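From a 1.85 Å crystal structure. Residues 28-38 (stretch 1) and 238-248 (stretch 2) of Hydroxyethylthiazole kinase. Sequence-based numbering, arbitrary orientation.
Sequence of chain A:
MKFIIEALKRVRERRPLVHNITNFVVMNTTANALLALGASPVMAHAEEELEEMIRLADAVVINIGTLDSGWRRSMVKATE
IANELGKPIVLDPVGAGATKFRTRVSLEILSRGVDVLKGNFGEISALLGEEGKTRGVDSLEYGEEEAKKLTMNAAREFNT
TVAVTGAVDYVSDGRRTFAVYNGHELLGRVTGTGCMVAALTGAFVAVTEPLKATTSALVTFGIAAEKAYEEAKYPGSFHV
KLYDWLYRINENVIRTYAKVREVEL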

# COMPACT_ATOMS: atom_id res chain seq x y z
N ASN A 28 0.48 -2.15 4.16
CA ASN A 28 -0.47 -3.24 3.94
C ASN A 28 0.19 -4.60 3.99
O ASN A 28 -0.31 -5.57 4.56
N THR A 29 1.33 -4.64 3.35
CA THR A 29 2.15 -5.81 3.20
C THR A 29 2.57 -6.44 4.55
O THR A 29 2.38 -7.65 4.77
N THR A 30 3.10 -5.65 5.48
CA THR A 30 3.50 -6.20 6.78
C THR A 30 2.30 -6.52 7.66
O THR A 30 2.36 -7.43 8.50
N ALA A 31 1.21 -5.78 7.48
CA ALA A 31 -0.01 -6.02 8.25
C ALA A 31 -0.56 -7.39 7.86
O ALA A 31 -0.94 -8.18 8.73
N ASN A 32 -0.61 -7.66 6.56
CA ASN A 32 -1.12 -8.94 6.09
C ASN A 32 -0.18 -10.09 6.41
O ASN A 32 -0.63 -11.23 6.58
N ALA A 33 1.11 -9.81 6.50
CA ALA A 33 2.07 -10.86 6.84
C ALA A 33 1.80 -11.27 8.29
O ALA A 33 1.78 -12.46 8.62
N LEU A 34 1.58 -10.28 9.15
CA LEU A 34 1.30 -10.56 10.56
C LEU A 34 -0.01 -11.33 10.72
O LEU A 34 -0.08 -12.28 11.49
N LEU A 35 -1.05 -10.92 9.99
CA LEU A 35 -2.33 -11.61 10.09
C LEU A 35 -2.23 -13.06 9.61
O LEU A 35 -2.80 -13.96 10.21
N ALA A 36 -1.49 -13.28 8.52
CA ALA A 36 -1.34 -14.64 7.99
C ALA A 36 -0.63 -15.54 9.00
O ALA A 36 -0.99 -16.70 9.17
N LEU A 37 0.38 -14.99 9.68
CA LEU A 37 1.14 -15.77 10.67
C LEU A 37 0.28 -16.14 11.87
O LEU A 37 0.45 -17.21 12.46
N GLY A 38 -0.64 -15.26 12.23
CA GLY A 38 -1.51 -15.53 13.37
C GLY A 38 -1.48 -14.43 14.42
O GLY A 38 -2.04 -14.58 15.50
N PHE A 238 4.39 -15.01 -6.72
CA PHE A 238 5.26 -15.42 -5.62
C PHE A 238 4.93 -14.60 -4.37
O PHE A 238 4.84 -15.14 -3.27
N HIS A 239 4.75 -13.30 -4.55
CA HIS A 239 4.42 -12.40 -3.44
C HIS A 239 3.14 -12.87 -2.74
O HIS A 239 3.08 -12.94 -1.52
N VAL A 240 2.12 -13.19 -3.54
CA VAL A 240 0.84 -13.65 -3.01
C VAL A 240 1.00 -14.93 -2.18
O VAL A 240 0.40 -15.07 -1.11
N LYS A 241 1.79 -15.86 -2.69
CA LYS A 241 2.00 -17.13 -2.00
C LYS A 241 2.76 -17.02 -0.68
O LYS A 241 2.71 -17.94 0.14
N LEU A 242 3.45 -15.91 -0.46
CA LEU A 242 4.17 -15.73 0.80
C LEU A 242 3.17 -15.71 1.95
O LEU A 242 3.39 -16.35 2.99
N TYR A 243 2.07 -14.99 1.77
CA TYR A 243 1.03 -14.91 2.80
C TYR A 243 0.37 -16.26 2.99
O TYR A 243 0.05 -16.65 4.11
N ASP A 244 0.14 -16.96 1.88
CA ASP A 244 -0.49 -18.27 1.95
C ASP A 244 0.31 -19.20 2.84
O ASP A 244 -0.25 -19.90 3.69
N TRP A 245 1.63 -19.20 2.67
CA TRP A 245 2.46 -20.09 3.47
C TRP A 245 2.77 -19.63 4.88
O TRP A 245 3.08 -20.46 5.74
N LEU A 246 2.69 -18.34 5.15
CA LEU A 246 2.92 -17.87 6.51
C LEU A 246 1.74 -18.40 7.33
O LEU A 246 1.84 -18.59 8.55
N TYR A 247 0.64 -18.64 6.64
CA TYR A 247 -0.59 -19.15 7.24
C TYR A 247 -0.58 -20.68 7.32
O TYR A 247 -0.98 -21.26 8.33
N ARG A 248 -0.12 -21.33 6.26
CA ARG A 248 -0.08 -22.79 6.19
C ARG A 248 1.07 -23.47 6.92
O ARG A 248 0.94 -24.62 7.35

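The two helices come so close at Ala36 that backbone meets backbone. The CA atoms of Ala36 and Tyr247 lie 4.6 Å apart, and Tyr247 CA makes a CA-H...O contact of 3.1 Å to Ala36 O. A second, longer one runs the other way, from Leu37 CA to Leu246 O at 3.6 Å. The axes are inclined by 29° and run in broadly the same direction, with a closest approach of 7.7 Å.

Ala36 points toward the other helix, and its small side chain suits this spacing. Ala36 CB lies 3.3 Å from Tyr243 O and 3.9 Å from Leu246 CB. Tyr247 CB is 4.3 Å from Ala36 CB. Tyr247 has a t rotamer, and Ala36 O lies at the edge of its ring.

Leu246 also points toward the partner helix. Its chi1 is m and its chi2 is t. This places Leu246 CD1 4.0 Å from Ala33 CB, an apolar contact that extends the packing beyond Ala36.

Tyr243 has the largest area covered by the other stretch, 91 Å². Its CA-to-CB bond points sideways, but with chi1 in m the ring reaches stretch 1 and sits as a knob among Thr29, Asn32, Ala33 and Ala36. Tyr243 CE1 is 3.8 Å from Asn32 CB and 4.2 Å from Ala33 CB. Ala33 N lies at the ring edge.

The ring ends in a polar cluster. Thr29 OG1 donates a hydrogen bond to Tyr243 OH at 2.9 Å. Within stretch 2, Tyr243 OH is also hydrogen-bonded to His239 NE2 at 2.7 Å. The t rotamer of His239 brings its ring edge near Thr29, with His239 NE2 3.5 Å from Thr29 OG1. The hydroxyl of Tyr243 thus has a partner on each helix.

Thr30, Ala31 and Leu34 point away from stretch 2.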

# COMPACT_ATOMS: atom_id res chain seq x y z
CB ASN A 28 -1.11 -3.06 2.56
CG ASN A 28 -2.20 -4.06 2.30
OD1 ASN A 28 -1.97 -5.11 1.71
ND2 ASN A 28 -3.40 -3.74 2.76
CB THR A 29 3.31 -5.36 2.28
OG1 THR A 29 3.23 -6.06 1.03
CG2 THR A 29 4.60 -5.49 2.94
CB THR A 30 4.46 -5.24 7.54
OG1 THR A 30 3.82 -3.97 7.74
CG2 THR A 30 5.74 -5.04 6.75
CB ALA A 31 -1.04 -4.95 7.97
CB ASN A 32 -1.42 -8.89 4.60
CG ASN A 32 -2.76 -8.25 4.30
OD1 ASN A 32 -3.71 -8.42 5.06
ND2 ASN A 32 -2.84 -7.51 3.20
CB ALA A 33 3.50 -10.35 6.68
CB LEU A 34 1.25 -9.26 11.36
CG LEU A 34 2.62 -8.73 11.80
CD1 LEU A 34 2.53 -7.27 12.22
CD2 LEU A 34 3.15 -9.59 12.94
CB LEU A 35 -3.41 -10.88 9.27
CG LEU A 35 -3.93 -9.56 9.85
CD1 LEU A 35 -4.85 -8.90 8.82
CD2 LEU A 35 -4.67 -9.80 11.16
CB ALA A 36 -0.55 -14.60 6.68
CB LEU A 37 2.35 -14.97 11.16
CG LEU A 37 3.24 -15.69 12.18
CD1 LEU A 37 4.07 -16.75 11.47
CD2 LEU A 37 4.15 -14.69 12.89
CB PHE A 238 6.73 -15.22 -6.03
CG PHE A 238 7.72 -15.39 -4.91
CD1 PHE A 238 7.99 -16.65 -4.37
CD2 PHE A 238 8.42 -14.29 -4.42
CE1 PHE A 238 8.95 -16.80 -3.36
CE2 PHE A 238 9.37 -14.43 -3.41
CZ PHE A 238 9.64 -15.69 -2.88
CB HIS A 239 4.22 -10.97 -3.97
CG HIS A 239 3.92 -9.96 -2.90
ND1 HIS A 239 3.50 -8.68 -3.18
CD2 HIS A 239 3.99 -10.04 -1.55
CE1 HIS A 239 3.31 -8.02 -2.06
NE2 HIS A 239 3.61 -8.82 -1.05
CB VAL A 240 -0.17 -13.92 -4.16
CG1 VAL A 240 -1.43 -14.58 -3.61
CG2 VAL A 240 -0.53 -12.62 -4.86
CB LYS A 241 2.73 -18.11 -2.93
CG LYS A 241 1.90 -18.54 -4.14
CD LYS A 241 0.74 -19.43 -3.73
CE LYS A 241 -0.04 -19.92 -4.95
NZ LYS A 241 -1.04 -20.97 -4.60
CB LEU A 242 4.98 -14.42 0.79
CG LEU A 242 6.19 -14.37 -0.17
CD1 LEU A 242 6.84 -12.99 -0.11
CD2 LEU A 242 7.19 -15.46 0.21
CB TYR A 243 -0.02 -13.88 2.40
CG TYR A 243 0.57 -12.52 2.12
CD1 TYR A 243 1.01 -11.70 3.16
CD2 TYR A 243 0.74 -12.08 0.81
CE1 TYR A 243 1.60 -10.47 2.90
CE2 TYR A 243 1.34 -10.85 0.53
CZ TYR A 243 1.76 -10.05 1.59
OH TYR A 243 2.33 -8.82 1.33
CB ASP A 244 -0.60 -18.90 0.55
CG ASP A 244 -1.69 -18.27 -0.29
OD1 ASP A 244 -2.35 -17.33 0.20
OD2 ASP A 244 -1.88 -18.71 -1.43
CB TRP A 245 3.72 -20.45 2.69
CG TRP A 245 3.38 -21.49 1.68
CD1 TRP A 245 3.11 -21.31 0.35
CD2 TRP A 245 3.06 -22.86 1.97
NE1 TRP A 245 2.64 -22.48 -0.21
CE2 TRP A 245 2.60 -23.45 0.77
CE3 TRP A 245 3.12 -23.65 3.13
CZ2 TRP A 245 2.19 -24.78 0.69
CZ3 TRP A 245 2.71 -24.98 3.05
CH2 TRP A 245 2.26 -25.53 1.84
CB LEU A 246 2.96 -16.34 6.57
CG LEU A 246 4.29 -15.74 6.11
CD1 LEU A 246 4.20 -14.22 6.13
CD2 LEU A 246 5.41 -16.23 7.03
CB TYR A 247 -1.79 -18.71 6.39
CG TYR A 247 -3.14 -19.20 6.85
CD1 TYR A 247 -3.81 -18.58 7.91
CD2 TYR A 247 -3.77 -20.26 6.21
CE1 TYR A 247 -5.08 -19.00 8.30
CE2 TYR A 247 -5.04 -20.70 6.60
CZ TYR A 247 -5.68 -20.06 7.64
OH TYR A 247 -6.94 -20.48 8.01
CB ARG A 248 -0.06 -23.26 4.73
CG ARG A 248 -1.25 -22.83 3.91
CD ARG A 248 -1.15 -23.36 2.48
NE ARG A 248 -1.22 -24.82 2.44
CZ ARG A 248 -1.15 -25.54 1.32
NH1 ARG A 248 -1.00 -24.95 0.15
NH2 ARG A 248 -1.23 -26.87 1.38